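Local coordinates for flagellar hook-associated protein (Burkholderia pseudomallei, PDB 4UT1) that probably serves as a structural component of the bacterial flagellum, forming part of the junction between hook and filament, at residues V211-Q221 and Y229-L239; L475-A486 and P554-A564. All blocks are in the same frame, centred on the assembly; numbering follows the deposited sequence.

Contact 1: residues V211-Q221 and Y229-L239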
# COMPACT_ATOMS: atom_id res chain seq x y z
N VAL A 211 -8.59 -28.07 -30.79
CA VAL A 211 -7.77 -28.26 -29.60
C VAL A 211 -6.62 -27.26 -29.56
O VAL A 211 -6.25 -26.76 -28.49
CB VAL A 211 -7.20 -29.69 -29.53
CG1 VAL A 211 -6.14 -29.78 -28.44
CG2 VAL A 211 -8.31 -30.70 -29.29
N SER A 212 -6.05 -26.99 -30.73
CA SER A 212 -4.96 -26.03 -30.85
C SER A 212 -5.43 -24.67 -30.38
O SER A 212 -4.87 -24.10 -29.44
CB SER A 212 -4.45 -25.94 -32.29
OG SER A 212 -3.58 -24.82 -32.45
N LYS A 213 -6.47 -24.18 -31.04
CA LYS A 213 -7.07 -22.91 -30.68
C LYS A 213 -7.40 -22.87 -29.19
O LYS A 213 -7.09 -21.89 -28.51
CB LYS A 213 -8.34 -22.65 -31.51
CG LYS A 213 -8.11 -22.68 -33.03
CD LYS A 213 -6.95 -21.80 -33.48
CE LYS A 213 -7.26 -20.32 -33.36
NZ LYS A 213 -6.21 -19.48 -34.02
N LEU A 214 -7.99 -23.94 -28.68
CA LEU A 214 -8.33 -24.02 -27.26
C LEU A 214 -7.11 -23.87 -26.32
O LEU A 214 -7.18 -23.17 -25.30
CB LEU A 214 -9.05 -25.35 -26.98
CG LEU A 214 -9.36 -25.68 -25.52
CD1 LEU A 214 -10.22 -24.60 -24.87
CD2 LEU A 214 -10.06 -27.04 -25.42
N SER A 215 -6.00 -24.51 -26.65
CA SER A 215 -4.83 -24.47 -25.78
C SER A 215 -4.21 -23.07 -25.73
O SER A 215 -3.45 -22.76 -24.81
CB SER A 215 -3.78 -25.49 -26.23
OG SER A 215 -3.26 -25.17 -27.50
N GLN A 216 -4.51 -22.23 -26.71
CA GLN A 216 -4.05 -20.84 -26.68
C GLN A 216 -4.87 -20.02 -25.67
O GLN A 216 -4.46 -18.92 -25.27
CB GLN A 216 -4.14 -20.21 -28.07
CG GLN A 216 -3.22 -20.85 -29.10
CD GLN A 216 -3.51 -20.34 -30.51
OE1 GLN A 216 -4.06 -19.26 -30.68
NE2 GLN A 216 -3.14 -21.13 -31.51
N LEU A 217 -6.00 -20.56 -25.25
CA LEU A 217 -6.88 -19.85 -24.33
C LEU A 217 -6.73 -20.36 -22.91
O LEU A 217 -6.90 -19.60 -21.94
CB LEU A 217 -8.34 -19.96 -24.79
CG LEU A 217 -8.63 -19.51 -26.22
CD1 LEU A 217 -10.03 -19.97 -26.61
CD2 LEU A 217 -8.46 -18.00 -26.39
N ALA A 218 -6.40 -21.64 -22.77
CA ALA A 218 -6.28 -22.25 -21.45
C ALA A 218 -5.43 -23.50 -21.51
O ALA A 218 -5.34 -24.15 -22.55
CB ALA A 218 -7.66 -22.58 -20.87
N GLY A 219 -4.81 -23.83 -20.39
CA GLY A 219 -4.02 -25.04 -20.29
C GLY A 219 -4.94 -26.24 -20.31
O GLY A 219 -5.78 -26.40 -19.42
N VAL A 220 -4.80 -27.06 -21.34
CA VAL A 220 -5.64 -28.25 -21.49
C VAL A 220 -4.81 -29.49 -21.78
O VAL A 220 -3.75 -29.42 -22.40
CB VAL A 220 -6.66 -28.07 -22.62
CG1 VAL A 220 -7.60 -26.91 -22.31
CG2 VAL A 220 -5.96 -27.88 -23.96
N GLN A 221 -5.31 -30.62 -21.31
CA GLN A 221 -4.74 -31.91 -21.64
C GLN A 221 -5.84 -32.79 -22.25
O GLN A 221 -6.94 -32.91 -21.70
CB GLN A 221 -4.14 -32.57 -20.41
CG GLN A 221 -5.16 -32.87 -19.33
CD GLN A 221 -4.52 -33.33 -18.04
OE1 GLN A 221 -3.96 -32.53 -17.29
NE2 GLN A 221 -4.60 -34.63 -17.76
N TYR A 229 -11.97 -37.65 -28.07
CA TYR A 229 -11.10 -36.75 -27.31
C TYR A 229 -11.79 -36.35 -26.01
O TYR A 229 -12.76 -35.59 -26.04
CB TYR A 229 -10.77 -35.48 -28.10
CG TYR A 229 -9.68 -35.57 -29.16
CD1 TYR A 229 -9.06 -36.77 -29.47
CD2 TYR A 229 -9.29 -34.42 -29.86
CE1 TYR A 229 -8.07 -36.83 -30.44
CE2 TYR A 229 -8.31 -34.47 -30.82
CZ TYR A 229 -7.70 -35.67 -31.11
OH TYR A 229 -6.72 -35.72 -32.09
N SER A 230 -11.32 -36.83 -24.87
CA SER A 230 -11.71 -36.19 -23.62
C SER A 230 -10.75 -35.03 -23.37
O SER A 230 -9.55 -35.16 -23.59
CB SER A 230 -11.69 -37.18 -22.46
OG SER A 230 -12.81 -38.05 -22.54
N VAL A 231 -11.27 -33.89 -22.93
CA VAL A 231 -10.42 -32.72 -22.71
C VAL A 231 -10.59 -32.19 -21.30
O VAL A 231 -11.71 -32.04 -20.80
CB VAL A 231 -10.72 -31.59 -23.72
CG1 VAL A 231 -9.71 -30.45 -23.54
CG2 VAL A 231 -10.68 -32.11 -25.13
N PHE A 232 -9.46 -31.89 -20.66
CA PHE A 232 -9.45 -31.42 -19.28
C PHE A 232 -8.57 -30.19 -19.15
O PHE A 232 -7.54 -30.07 -19.81
CB PHE A 232 -8.92 -32.50 -18.34
CG PHE A 232 -9.73 -33.76 -18.33
CD1 PHE A 232 -9.54 -34.72 -19.31
CD2 PHE A 232 -10.67 -33.98 -17.34
CE1 PHE A 232 -10.29 -35.89 -19.30
CE2 PHE A 232 -11.42 -35.14 -17.32
CZ PHE A 232 -11.23 -36.10 -18.30
N LEU A 233 -9.00 -29.27 -18.28
CA LEU A 233 -8.12 -28.19 -17.84
C LEU A 233 -6.98 -28.81 -17.07
O LEU A 233 -7.15 -29.85 -16.42
CB LEU A 233 -8.88 -27.19 -16.97
CG LEU A 233 -9.80 -26.23 -17.73
CD1 LEU A 233 -10.64 -25.42 -16.76
CD2 LEU A 233 -9.01 -25.30 -18.65
N SER A 234 -5.81 -28.17 -17.12
CA SER A 234 -4.62 -28.72 -16.48
C SER A 234 -4.89 -29.07 -15.02
O SER A 234 -4.30 -30.01 -14.49
CB SER A 234 -3.45 -27.74 -16.57
OG SER A 234 -3.16 -27.40 -17.92
N GLY A 235 -5.79 -28.32 -14.40
CA GLY A 235 -6.10 -28.51 -12.99
C GLY A 235 -7.05 -29.66 -12.72
O GLY A 235 -7.31 -29.99 -11.56
N GLY A 236 -7.59 -30.25 -13.78
CA GLY A 236 -8.43 -31.43 -13.65
C GLY A 236 -9.86 -31.28 -14.13
O GLY A 236 -10.54 -32.27 -14.38
N GLN A 237 -10.34 -30.04 -14.23
CA GLN A 237 -11.72 -29.77 -14.61
C GLN A 237 -12.00 -30.28 -16.02
O GLN A 237 -11.32 -29.90 -16.96
CB GLN A 237 -12.01 -28.26 -14.50
CG GLN A 237 -13.31 -27.81 -15.16
CD GLN A 237 -14.54 -28.38 -14.51
OE1 GLN A 237 -14.68 -28.34 -13.29
NE2 GLN A 237 -15.44 -28.93 -15.32
N PRO A 238 -12.98 -31.19 -16.16
CA PRO A 238 -13.29 -31.64 -17.52
C PRO A 238 -13.85 -30.51 -18.38
O PRO A 238 -14.61 -29.67 -17.89
CB PRO A 238 -14.33 -32.74 -17.31
CG PRO A 238 -14.93 -32.46 -15.97
CD PRO A 238 -13.84 -31.82 -15.14
N LEU A 239 -13.49 -30.50 -19.66
CA LEU A 239 -14.07 -29.57 -20.62
C LEU A 239 -14.87 -30.33 -21.67
O LEU A 239 -15.93 -29.87 -22.11
CB LEU A 239 -12.98 -28.76 -21.31
CG LEU A 239 -12.22 -27.78 -20.41
CD1 LEU A 239 -11.29 -26.99 -21.29
CD2 LEU A 239 -13.18 -26.86 -19.64
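Leu214, Val220, Val231 and Leu239 interlock on the buried side of this contact, between the last turns of helix 201-215 and the sheet that follows it. Leu214 and Val231 reach toward each other tip to tip, CD2 of Leu214 lying 3.9 Å from CG1 of Val231. The same CG1 is placed opposite the backbone N of Val231 (chi1 -174°), where it also packs on CB of Val220. At about a right angle to Val220, Leu239 brings its CD1 to 3.8 Å from Val220 CG1, and Ala218 CB rests on CD2 of Leu233. One turn before Leu214 on the helix, Val211 CG2 meets the Tyr229 ring obliquely, while the tyrosine hydroxyl is hydrogen-bonded to Asp208. Strands 220-225 and 228-233 form an antiparallel beta hairpin, the first two strands of a sheet in sequential, meander order, and the helix packs against one face of it. Gln221 and Phe232 are its hydrogen-bonded pair here: Gln221 N to Phe232 O is 2.7 Å, and Phe232 N returns a bond to Gln221 O. Ser234 N donates to Gly219 O at 2.9 Å, where the chain enters a type I turn, Leu233 to Gly236. The other face is looser and faces solvent: there the exposed Gln221 lays its CG 3.9 Å from Phe232 CB, and its amide plane stands 67° from the ring.

Contact 2: residues L475-A486 and P554-A564; sequences LPSGTTTLAYNA and PADGDQFTIGA. With EDO (1,2-ethanediol), chain U.
Backbone donors and acceptors of Thr480, Leu482 and Tyr484 are paired in turn with those of strand 559-564 and the turn that precedes it. Thr480 and Ile562 exchange two bonds, as do Leu482 and Phe560, where Leu482 N to Phe560 O measures 2.7 Å. Beyond them Tyr484 N donates to Asp558 O, and Tyr484 O accepts from Gly557 N at 2.9 Å. A water gives Ile562 O a second donor; it also donates to Gly478 O and accepts from Thr480 OG1 at 3.0 Å, bridging the end of the ladder. At the other end, Asp556 CG lies opposite its backbone N (chi1 -175°), which carries OD1 across to Ala486 N at 3.0 Å, met on the anti side of the carboxylate. Asp558 holds its own type II turn: OD2 accepts from Ala555 N at 2.8 Å, from above the carboxylate plane, and from Gly460 N, while OD1 accepts from Ser459 N. An ethanediol, probably from the crystallisation liquor, puts O2 close to Asp558 OD1 and Asp556 O. Pro554 CG sits over one face of the Tyr484 ring, 4.1 Å from its centroid, a CH-pi contact, while Ala555 O lies at the ring edge, near its plane. Leu482 and Ile562 touch through their CD1 methyls on the buried face, opposite Thr481 and Thr561. The pairing is that of neighbouring interior strands of an antiparallel sheet, here joining parts of the D3 domain far apart in sequence.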
# COMPACT_ATOMS: atom_id res chain seq x y z
N LEU A 475 1.38 23.35 25.27
CA LEU A 475 2.00 24.53 25.86
C LEU A 475 1.06 25.18 26.87
O LEU A 475 -0.05 25.57 26.53
CB LEU A 475 2.38 25.54 24.78
CG LEU A 475 3.60 25.22 23.91
CD1 LEU A 475 3.72 26.26 22.80
CD2 LEU A 475 4.88 25.20 24.75
N PRO A 476 1.52 25.32 28.12
CA PRO A 476 0.68 25.98 29.11
C PRO A 476 0.42 27.43 28.70
O PRO A 476 1.15 27.95 27.85
CB PRO A 476 1.51 25.90 30.39
CG PRO A 476 2.93 25.88 29.90
CD PRO A 476 2.90 25.13 28.59
N SER A 477 -0.59 28.07 29.28
CA SER A 477 -0.99 29.41 28.86
C SER A 477 0.07 30.46 29.17
O SER A 477 0.17 31.47 28.48
CB SER A 477 -2.32 29.79 29.49
OG SER A 477 -2.34 29.48 30.88
N GLY A 478 0.86 30.23 30.22
CA GLY A 478 1.84 31.21 30.63
C GLY A 478 3.26 30.94 30.15
O GLY A 478 3.58 29.83 29.71
N THR A 479 4.11 31.96 30.26
CA THR A 479 5.52 31.84 29.96
C THR A 479 6.27 31.07 31.04
O THR A 479 6.11 31.33 32.24
CB THR A 479 6.18 33.24 29.79
OG1 THR A 479 5.63 33.88 28.63
CG2 THR A 479 7.69 33.13 29.63
N THR A 480 7.11 30.13 30.61
CA THR A 480 8.03 29.45 31.52
C THR A 480 9.39 30.13 31.51
O THR A 480 9.95 30.39 30.45
CB THR A 480 8.19 27.97 31.14
OG1 THR A 480 6.92 27.33 31.25
CG2 THR A 480 9.17 27.29 32.06
N THR A 481 9.93 30.41 32.69
CA THR A 481 11.22 31.09 32.77
C THR A 481 12.22 30.24 33.53
O THR A 481 12.06 29.97 34.72
CB THR A 481 11.08 32.48 33.44
OG1 THR A 481 10.19 33.29 32.67
CG2 THR A 481 12.44 33.17 33.52
N LEU A 482 13.23 29.76 32.82
CA LEU A 482 14.28 28.99 33.46
C LEU A 482 15.30 29.98 33.96
O LEU A 482 15.55 30.99 33.32
CB LEU A 482 14.91 28.01 32.47
CG LEU A 482 13.90 27.09 31.80
CD1 LEU A 482 14.62 26.14 30.87
CD2 LEU A 482 13.10 26.33 32.88
N ALA A 483 15.87 29.70 35.13
CA ALA A 483 16.92 30.55 35.70
C ALA A 483 18.11 29.68 36.09
O ALA A 483 17.93 28.57 36.61
CB ALA A 483 16.39 31.31 36.89
N TYR A 484 19.32 30.17 35.84
CA TYR A 484 20.53 29.41 36.14
C TYR A 484 21.13 29.87 37.46
O TYR A 484 21.32 31.06 37.70
CB TYR A 484 21.56 29.58 35.03
CG TYR A 484 22.89 28.87 35.22
CD1 TYR A 484 22.98 27.49 35.16
CD2 TYR A 484 24.07 29.59 35.41
CE1 TYR A 484 24.18 26.83 35.30
CE2 TYR A 484 25.29 28.94 35.54
CZ TYR A 484 25.34 27.57 35.49
OH TYR A 484 26.54 26.91 35.61
N ASN A 485 21.45 28.91 38.32
CA ASN A 485 22.16 29.20 39.56
C ASN A 485 23.63 28.79 39.43
O ASN A 485 23.93 27.60 39.31
CB ASN A 485 21.48 28.49 40.73
CG ASN A 485 22.11 28.84 42.05
OD1 ASN A 485 23.11 28.25 42.43
ND2 ASN A 485 21.54 29.82 42.74
N ALA A 486 24.55 29.75 39.42
CA ALA A 486 25.96 29.43 39.14
C ALA A 486 26.62 28.66 40.29
O ALA A 486 27.55 27.87 40.08
CB ALA A 486 26.75 30.71 38.82
N PRO A 554 25.80 30.44 31.16
CA PRO A 554 24.97 31.53 31.68
C PRO A 554 25.62 32.12 32.93
O PRO A 554 26.31 31.40 33.64
CB PRO A 554 23.65 30.84 32.03
CG PRO A 554 23.73 29.43 31.43
CD PRO A 554 25.19 29.12 31.38
N ALA A 555 25.41 33.41 33.18
CA ALA A 555 25.81 34.02 34.44
C ALA A 555 24.79 33.65 35.50
O ALA A 555 23.72 33.13 35.18
CB ALA A 555 25.91 35.53 34.30
N ASP A 556 25.11 33.90 36.77
CA ASP A 556 24.17 33.64 37.85
C ASP A 556 22.94 34.52 37.64
O ASP A 556 23.06 35.71 37.35
CB ASP A 556 24.81 33.92 39.23
CG ASP A 556 23.89 33.54 40.38
OD1 ASP A 556 23.46 32.37 40.45
OD2 ASP A 556 23.57 34.42 41.20
N GLY A 557 21.76 33.90 37.71
CA GLY A 557 20.50 34.61 37.53
C GLY A 557 20.03 34.76 36.08
O GLY A 557 18.94 35.25 35.86
N ASP A 558 20.85 34.34 35.12
CA ASP A 558 20.48 34.47 33.70
C ASP A 558 19.24 33.61 33.46
O ASP A 558 19.01 32.64 34.19
CB ASP A 558 21.62 34.07 32.75
CG ASP A 558 22.58 35.24 32.46
OD1 ASP A 558 22.32 36.36 32.94
OD2 ASP A 558 23.58 35.02 31.75
N GLN A 559 18.44 33.98 32.47
CA GLN A 559 17.12 33.39 32.30
C GLN A 559 16.86 33.06 30.85
O GLN A 559 17.32 33.76 29.95
CB GLN A 559 16.02 34.34 32.79
CG GLN A 559 16.19 34.81 34.25
CD GLN A 559 15.26 35.96 34.57
OE1 GLN A 559 14.15 35.76 35.05
NE2 GLN A 559 15.70 37.19 34.27
N PHE A 560 16.07 32.01 30.65
CA PHE A 560 15.70 31.55 29.32
C PHE A 560 14.21 31.22 29.36
O PHE A 560 13.74 30.54 30.27
CB PHE A 560 16.56 30.35 28.92
CG PHE A 560 18.02 30.61 29.09
CD1 PHE A 560 18.63 30.40 30.32
CD2 PHE A 560 18.76 31.17 28.06
CE1 PHE A 560 19.97 30.71 30.51
CE2 PHE A 560 20.11 31.47 28.24
CZ PHE A 560 20.71 31.24 29.48
N THR A 561 13.46 31.76 28.40
CA THR A 561 12.01 31.62 28.42
C THR A 561 11.54 30.58 27.40
O THR A 561 12.23 30.31 26.41
CB THR A 561 11.30 32.94 28.12
OG1 THR A 561 11.69 33.43 26.83
CG2 THR A 561 11.65 33.98 29.17
N ILE A 562 10.38 30.01 27.69
CA ILE A 562 9.71 29.05 26.81
C ILE A 562 8.24 29.39 26.80
O ILE A 562 7.61 29.51 27.84
CB ILE A 562 9.90 27.59 27.28
CG1 ILE A 562 11.37 27.17 27.18
CG2 ILE A 562 9.06 26.65 26.43
CD1 ILE A 562 11.68 25.87 27.89
N GLY A 563 7.67 29.56 25.61
CA GLY A 563 6.26 29.90 25.54
C GLY A 563 5.77 29.77 24.11
O GLY A 563 6.50 29.32 23.24
N ALA A 564 4.53 30.18 23.89
CA ALA A 564 3.93 30.11 22.56
C ALA A 564 4.63 31.07 21.60
O ALA A 564 5.09 32.14 22.00
CB ALA A 564 2.44 30.43 22.63
C1 EDO U . 19.92 38.00 35.35
O1 EDO U . 19.06 39.10 35.04
C2 EDO U . 21.37 38.36 35.10
O2 EDO U . 22.22 37.27 35.48
O HOH W 1 5.42 28.02 28.77

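Contacts 1 and 2 lie far apart in the elongated chain, on opposite sides of its centre: their centres are 83 Å apart and their nearest atoms about 64 Å, so neither touches the other. They follow one another along the sequence, contact 1 in the FlgK helical domain and contact 2 in D3. Both are built on antiparallel strand pairing, but contact 1 joins neighbours in sequence, whereas contact 2 brings together segments separated by 67 residues. The strand of 211-221 is the outermost of its sheet within this chain; the strands of contact 2 are interior ones. Ethanediol is bound at contact 2, and a second molecule lies about 3 Å from the Ala564 side chain.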